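Local atomic coordinates of Phosphoglucomutase/phosphomannomutase family protein (Burkholderia thailandensis, PDB entry 3UW2), a protein that probably moves a phosphate group between positions of a hexose phosphate, as phosphohexose mutases do, and carries a bound metal ion. Residues Leu191-Lys196 and Ile374-Ala379; Asp256-Phe261 and Ala379-Leu384. All coordinates share one frame; numbering follows the deposited sequence.

Both interactions join the second alpha/beta/alpha domain of this phosphohexose mutase family member to the third, and they lie side by side, their centres about 9 Å apart, sharing Ala379. Interaction 1 packs the loop before strand 197-200 against the turn that follows helix 364-375; it is the larger and the more polar, with an arginine on a backbone carbonyl and a water where it is exposed to solvent. Interaction 2 sets the start of strand 259-263 against the first turn of helix 381-386; it is smaller, more buried, and made of Pro381 packed on Glu258 and Ile259 plus one bridging water. Two salt bridges, Arg193 with Glu258 and Lys196 with Asp256, tie the two together.

Interaction 1 of 2, residues Leu191-Lys196 and Ile374-Ala379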
loop_
_atom_site.group_PDB
_atom_site.type_symbol
_atom_site.label_atom_id
_atom_site.label_comp_id
_atom_site.label_asym_id
_atom_site.label_seq_id
_atom_site.Cartn_x
_atom_site.Cartn_y
_atom_site.Cartn_z
ATOM N N LEU A 191 13.662 -17.190 11.678
ATOM C CA LEU A 191 12.536 -18.151 11.638
ATOM C C LEU A 191 12.740 -19.411 12.501
ATOM O O LEU A 191 13.803 -20.011 12.477
ATOM C CB LEU A 191 12.238 -18.573 10.203
ATOM C CG LEU A 191 12.004 -17.377 9.270
ATOM C CD1 LEU A 191 11.627 -17.926 7.939
ATOM C CD2 LEU A 191 10.884 -16.485 9.777
ATOM N N THR A 192 11.685 -19.816 13.208
ATOM C CA THR A 192 11.643 -21.048 14.006
ATOM C C THR A 192 12.039 -22.273 13.218
ATOM O O THR A 192 12.767 -23.117 13.741
ATOM C CB THR A 192 10.280 -21.229 14.672
ATOM O OG1 THR A 192 10.091 -20.123 15.549
ATOM C CG2 THR A 192 10.234 -22.510 15.532
ATOM N N ARG A 193 11.629 -22.316 11.949
ATOM C CA ARG A 193 11.868 -23.411 11.053
ATOM C C ARG A 193 11.812 -22.833 9.633
ATOM O O ARG A 193 11.213 -21.773 9.429
ATOM C CB ARG A 193 10.825 -24.538 11.226
ATOM C CG ARG A 193 9.382 -24.203 10.822
ATOM C CD ARG A 193 8.455 -25.410 11.058
ATOM N NE ARG A 193 7.078 -25.087 10.708
ATOM C CZ ARG A 193 6.564 -25.168 9.475
ATOM N NH1 ARG A 193 7.296 -25.603 8.477
ATOM N NH2 ARG A 193 5.306 -24.824 9.235
ATOM N N PRO A 194 12.457 -23.501 8.655
ATOM C CA PRO A 194 12.223 -23.086 7.258
ATOM C C PRO A 194 10.811 -23.415 6.822
ATOM O O PRO A 194 10.187 -24.379 7.315
ATOM C CB PRO A 194 13.227 -23.909 6.439
ATOM C CG PRO A 194 13.763 -24.956 7.345
ATOM C CD PRO A 194 13.508 -24.536 8.776
ATOM N N LEU A 195 10.298 -22.604 5.916
ATOM C CA LEU A 195 8.980 -22.808 5.407
ATOM C C LEU A 195 9.120 -22.731 3.873
ATOM O O LEU A 195 9.775 -21.819 3.343
ATOM C CB LEU A 195 8.132 -21.661 5.951
ATOM C CG LEU A 195 6.694 -21.786 6.451
ATOM C CD1 LEU A 195 6.397 -20.821 7.592
ATOM C CD2 LEU A 195 5.808 -21.435 5.262
ATOM N N LYS A 196 8.494 -23.644 3.157
ATOM C CA LYS A 196 8.577 -23.637 1.707
ATOM C C LYS A 196 7.456 -22.794 1.145
ATOM O O LYS A 196 6.295 -23.016 1.489
ATOM C CB LYS A 196 8.510 -25.065 1.136
ATOM C CG LYS A 196 8.800 -25.072 -0.368
ATOM C CD LYS A 196 9.255 -26.438 -0.805
ATOM C CE LYS A 196 9.137 -26.567 -2.323
ATOM N NZ LYS A 196 9.609 -27.929 -2.656
ATOM N N ILE A 374 5.816 -15.467 12.357
ATOM C CA ILE A 374 4.672 -15.991 13.073
ATOM C C ILE A 374 4.278 -17.393 12.592
ATOM O O ILE A 374 4.119 -18.297 13.425
ATOM C CB ILE A 374 3.464 -15.047 12.962
ATOM C CG1 ILE A 374 3.778 -13.684 13.648
ATOM C CG2 ILE A 374 2.212 -15.689 13.577
ATOM C CD1 ILE A 374 2.786 -12.580 13.375
ATOM N N LEU A 375 4.096 -17.565 11.272
ATOM C CA LEU A 375 3.685 -18.845 10.661
ATOM C C LEU A 375 4.691 -19.962 10.983
ATOM O O LEU A 375 4.311 -21.111 11.243
ATOM C CB LEU A 375 3.579 -18.692 9.136
ATOM C CG LEU A 375 2.433 -17.781 8.645
ATOM C CD1 LEU A 375 2.331 -17.844 7.115
ATOM C CD2 LEU A 375 1.112 -18.072 9.339
ATOM N N ALA A 376 5.977 -19.619 11.034
ATOM C CA ALA A 376 6.982 -20.654 11.294
ATOM C C ALA A 376 6.889 -21.280 12.694
ATOM O O ALA A 376 7.446 -22.338 12.933
ATOM C CB ALA A 376 8.407 -20.130 10.991
ATOM N N ARG A 377 6.184 -20.646 13.613
ATOM C CA ARG A 377 5.978 -21.246 14.961
ATOM C C ARG A 377 4.959 -22.389 15.001
ATOM O O ARG A 377 4.776 -23.000 16.036
ATOM C CB ARG A 377 5.628 -20.145 15.985
ATOM C CG ARG A 377 6.769 -19.129 16.056
ATOM C CD ARG A 377 6.356 -17.830 16.747
ATOM N NE ARG A 377 7.515 -16.936 16.935
ATOM C CZ ARG A 377 7.395 -15.619 17.021
ATOM N NH1 ARG A 377 6.201 -15.055 16.881
ATOM N NH2 ARG A 377 8.462 -14.867 17.178
ATOM N N VAL A 378 4.288 -22.693 13.887
ATOM C CA VAL A 378 3.234 -23.731 13.938
ATOM C C VAL A 378 3.477 -24.769 12.852
ATOM O O VAL A 378 4.193 -24.512 11.894
ATOM C CB VAL A 378 1.792 -23.140 13.832
ATOM C CG1 VAL A 378 1.509 -22.167 14.994
ATOM C CG2 VAL A 378 1.544 -22.502 12.448
ATOM N N ALA A 379 2.865 -25.928 12.980
ATOM C CA ALA A 379 3.184 -27.002 12.042
ATOM C C ALA A 379 2.311 -26.810 10.827
ATOM O O ALA A 379 2.696 -27.188 9.723
ATOM C CB ALA A 379 2.971 -28.376 12.678
HETATM O O HOH W 1 9.754 -18.151 18.083
#
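Leu191 begins the contact with an apolar touch, its CB 4.2 Å from CB of Ala376. Next along the loop, Thr192 sits over the carbonyl of Ala376, with its CB 3.5 Å from that O and CG2 a little farther off. Its side chain crosses that of Arg377 at about a right angle. With OG1 anti to the carbonyl carbon (chi1 -62°), the hydroxyl lies near CG of Arg377. A water stands 3.2 Å from Thr192 OG1 and accepts from Arg377 NE at 2.8 Å, where both residues are exposed to solvent.

Arg193 carries the polar part. Its chain runs extended from CG to NE past Ala376, with CG 3.4 Å from Ala376 O, and brings the guanidinium to the carbonyl of Val378. The grip is side-on: NE and NH2 both donate to Val378 O, at 3.2 and 2.9 Å, and the oxygen lies at the edge of the guanidinium, near its plane. The NH2 bond is the straighter, 151° at the hydrogen, and comes in the carbonyl plane, whereas NE stands above that plane. NH1 forms a salt bridge with Glu258 OE2, and NH2 also lies close to Glu258 OE1; held by carbonyl and carboxylate, the group should turn little.

Val378 closes a type I beta turn that starts at Leu375, with Val378 N bonded back to Leu375 O. This turn leads the chain from helix 364-375 of the third alpha/beta/alpha domain toward helix 381-386, while the loop it packs against belongs to the second domain and runs into strand 197-200. Arg193 O is buried here, close to CB of Ala376, and has no hydrogen-bonding partner in the model.

Leu195 supplies the apolar floor: its CD1 lies 3.9 Å from CB of Leu375 and also meets Ala376, and both leucines touch Ile259 of strand 259-263.

Interaction 2 of 2, residues Asp256-Phe261 and Ala379-Leu384; sequences DAEIGF and ADPSAL
Glu258 and Pro381 meet with their side chains crossed at about a right angle, OE1 of the carboxylate touching the proline ring. OE1 lies 3.2 Å from Pro381 CD and only slightly farther from CG, so the contact is with CD, bonded to the ring nitrogen, and with its neighbour CG. The glutamate gets there with CG anti to its carbonyl carbon (chi1 -56°) and the chain extended beyond CG. The carboxylate as a whole faces Arg193, OE2 in a salt bridge with NH1 and OE1 close to NH2, and the arginine side chain also touches Pro381; the positive charge probably favours the ionised carboxylate.

Ile259 approaches the same ring at a slant and from its CB side, with CG1 3.8 Å from Pro381 CB. The CD1 methyl continues past CB to within 3.8 Å of Ser382 OG. Pro381 is thus touched at CB by the isoleucine and at CG and CD by the glutamate, and Leu375 of the preceding helix packs on it as well.

Ser382 faces the backbone of Glu258 through a water. The water donates to Glu258 O at 2.8 Å; its 2.5 Å separation from Ser382 OG is unusually short, so the exact length is doubtful. Directly, Ser382 OG is 3.5 Å from Glu258 O. Lys275 N is also hydrogen-bonded to this hydroxyl, which therefore links the water to the chain just after strand 270-273.

Asp380, before the proline, takes the N-cap position of helix 381-386: its OD1 accepts a weak bond from Ala383 N, 3.3 Å long. A capped helix start, with proline as its first residue, here abuts the entry of strand 259-263, an inner strand of the mixed four-stranded sheet, in the interface between the second and third alpha/beta/alpha domains of the phosphohexose mutase fold.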
loop_
_atom_site.group_PDB
_atom_site.type_symbol
_atom_site.label_atom_id
_atom_site.label_comp_id
_atom_site.label_asym_id
_atom_site.label_seq_id
_atom_site.Cartn_x
_atom_site.Cartn_y
_atom_site.Cartn_z
ATOM N N ASP A 256 4.960 -29.284 -2.796
ATOM C CA ASP A 256 4.851 -29.357 -1.344
ATOM C C ASP A 256 5.101 -28.013 -0.599
ATOM O O ASP A 256 5.436 -28.015 0.610
ATOM C CB ASP A 256 5.777 -30.444 -0.792
ATOM C CG ASP A 256 7.233 -30.179 -1.116
ATOM O OD1 ASP A 256 7.549 -29.157 -1.786
ATOM O OD2 ASP A 256 8.072 -31.022 -0.710
ATOM N N ALA A 257 4.992 -26.890 -1.312
ATOM C CA ALA A 257 5.118 -25.613 -0.662
ATOM C C ALA A 257 3.949 -25.504 0.287
ATOM O O ALA A 257 2.901 -26.158 0.068
ATOM C CB ALA A 257 5.115 -24.471 -1.673
ATOM N N GLU A 258 4.101 -24.680 1.313
ATOM C CA GLU A 258 3.064 -24.576 2.391
ATOM C C GLU A 258 2.185 -23.332 2.265
ATOM O O GLU A 258 1.028 -23.385 2.602
ATOM C CB GLU A 258 3.713 -24.478 3.764
ATOM C CG GLU A 258 4.664 -25.619 4.102
ATOM C CD GLU A 258 5.110 -25.599 5.570
ATOM O OE1 GLU A 258 4.253 -25.492 6.459
ATOM O OE2 GLU A 258 6.325 -25.674 5.844
ATOM N N ILE A 259 2.765 -22.229 1.781
ATOM C CA ILE A 259 2.136 -20.913 1.795
ATOM C C ILE A 259 2.487 -20.184 0.502
ATOM O O ILE A 259 3.609 -20.337 0.029
ATOM C CB ILE A 259 2.679 -20.122 3.033
ATOM C CG1 ILE A 259 1.993 -20.662 4.331
ATOM C CG2 ILE A 259 2.493 -18.622 2.923
ATOM C CD1 ILE A 259 0.474 -20.515 4.364
ATOM N N GLY A 260 1.550 -19.384 -0.043
ATOM C CA GLY A 260 1.806 -18.597 -1.260
ATOM C C GLY A 260 1.843 -17.101 -1.013
ATOM O O GLY A 260 0.968 -16.584 -0.305
ATOM N N PHE A 261 2.895 -16.408 -1.499
ATOM C CA PHE A 261 2.949 -14.916 -1.382
ATOM C C PHE A 261 2.916 -14.331 -2.801
ATOM O O PHE A 261 3.646 -14.777 -3.666
ATOM C CB PHE A 261 4.276 -14.430 -0.792
ATOM C CG PHE A 261 4.442 -14.624 0.702
ATOM C CD1 PHE A 261 3.402 -15.084 1.512
ATOM C CD2 PHE A 261 5.671 -14.274 1.300
ATOM C CE1 PHE A 261 3.586 -15.233 2.894
ATOM C CE2 PHE A 261 5.881 -14.445 2.671
ATOM C CZ PHE A 261 4.821 -14.898 3.477
ATOM N N ALA A 379 2.865 -25.928 12.980
ATOM C CA ALA A 379 3.184 -27.002 12.042
ATOM C C ALA A 379 2.311 -26.810 10.827
ATOM O O ALA A 379 2.696 -27.188 9.723
ATOM C CB ALA A 379 2.971 -28.376 12.678
ATOM N N ASP A 380 1.140 -26.195 11.034
ATOM C CA ASP A 380 0.218 -25.988 9.932
ATOM C C ASP A 380 -0.129 -24.541 9.777
ATOM O O ASP A 380 -1.093 -24.088 10.379
ATOM C CB ASP A 380 -1.065 -26.808 10.077
ATOM C CG ASP A 380 -1.882 -26.796 8.813
ATOM O OD1 ASP A 380 -1.567 -26.001 7.898
ATOM O OD2 ASP A 380 -2.825 -27.590 8.719
ATOM N N PRO A 381 0.660 -23.789 8.963
ATOM C CA PRO A 381 0.362 -22.349 8.850
ATOM C C PRO A 381 -1.009 -22.064 8.237
ATOM O O PRO A 381 -1.638 -21.078 8.616
ATOM C CB PRO A 381 1.477 -21.805 7.900
ATOM C CG PRO A 381 2.543 -22.862 7.889
ATOM C CD PRO A 381 1.913 -24.176 8.282
ATOM N N SER A 382 -1.450 -22.888 7.290
ATOM C CA SER A 382 -2.772 -22.702 6.664
ATOM C C SER A 382 -3.952 -22.820 7.689
ATOM O O SER A 382 -4.934 -22.070 7.591
ATOM C CB SER A 382 -2.964 -23.675 5.478
ATOM O OG SER A 382 -1.932 -23.459 4.527
ATOM N N ALA A 383 -3.850 -23.748 8.646
ATOM C CA ALA A 383 -4.887 -23.902 9.710
ATOM C C ALA A 383 -4.908 -22.623 10.586
ATOM O O ALA A 383 -5.979 -22.082 10.882
ATOM C CB ALA A 383 -4.674 -25.178 10.543
ATOM N N LEU A 384 -3.723 -22.119 10.950
ATOM C CA LEU A 384 -3.590 -20.850 11.701
ATOM C C LEU A 384 -4.248 -19.698 10.956
ATOM O O LEU A 384 -5.042 -18.964 11.523
ATOM C CB LEU A 384 -2.127 -20.529 12.004
ATOM C CG LEU A 384 -1.806 -19.314 12.912
ATOM C CD1 LEU A 384 -2.350 -19.478 14.333
ATOM C CD2 LEU A 384 -0.327 -19.007 12.974
HETATM O O HOH W 2 0.284 -24.388 5.109
#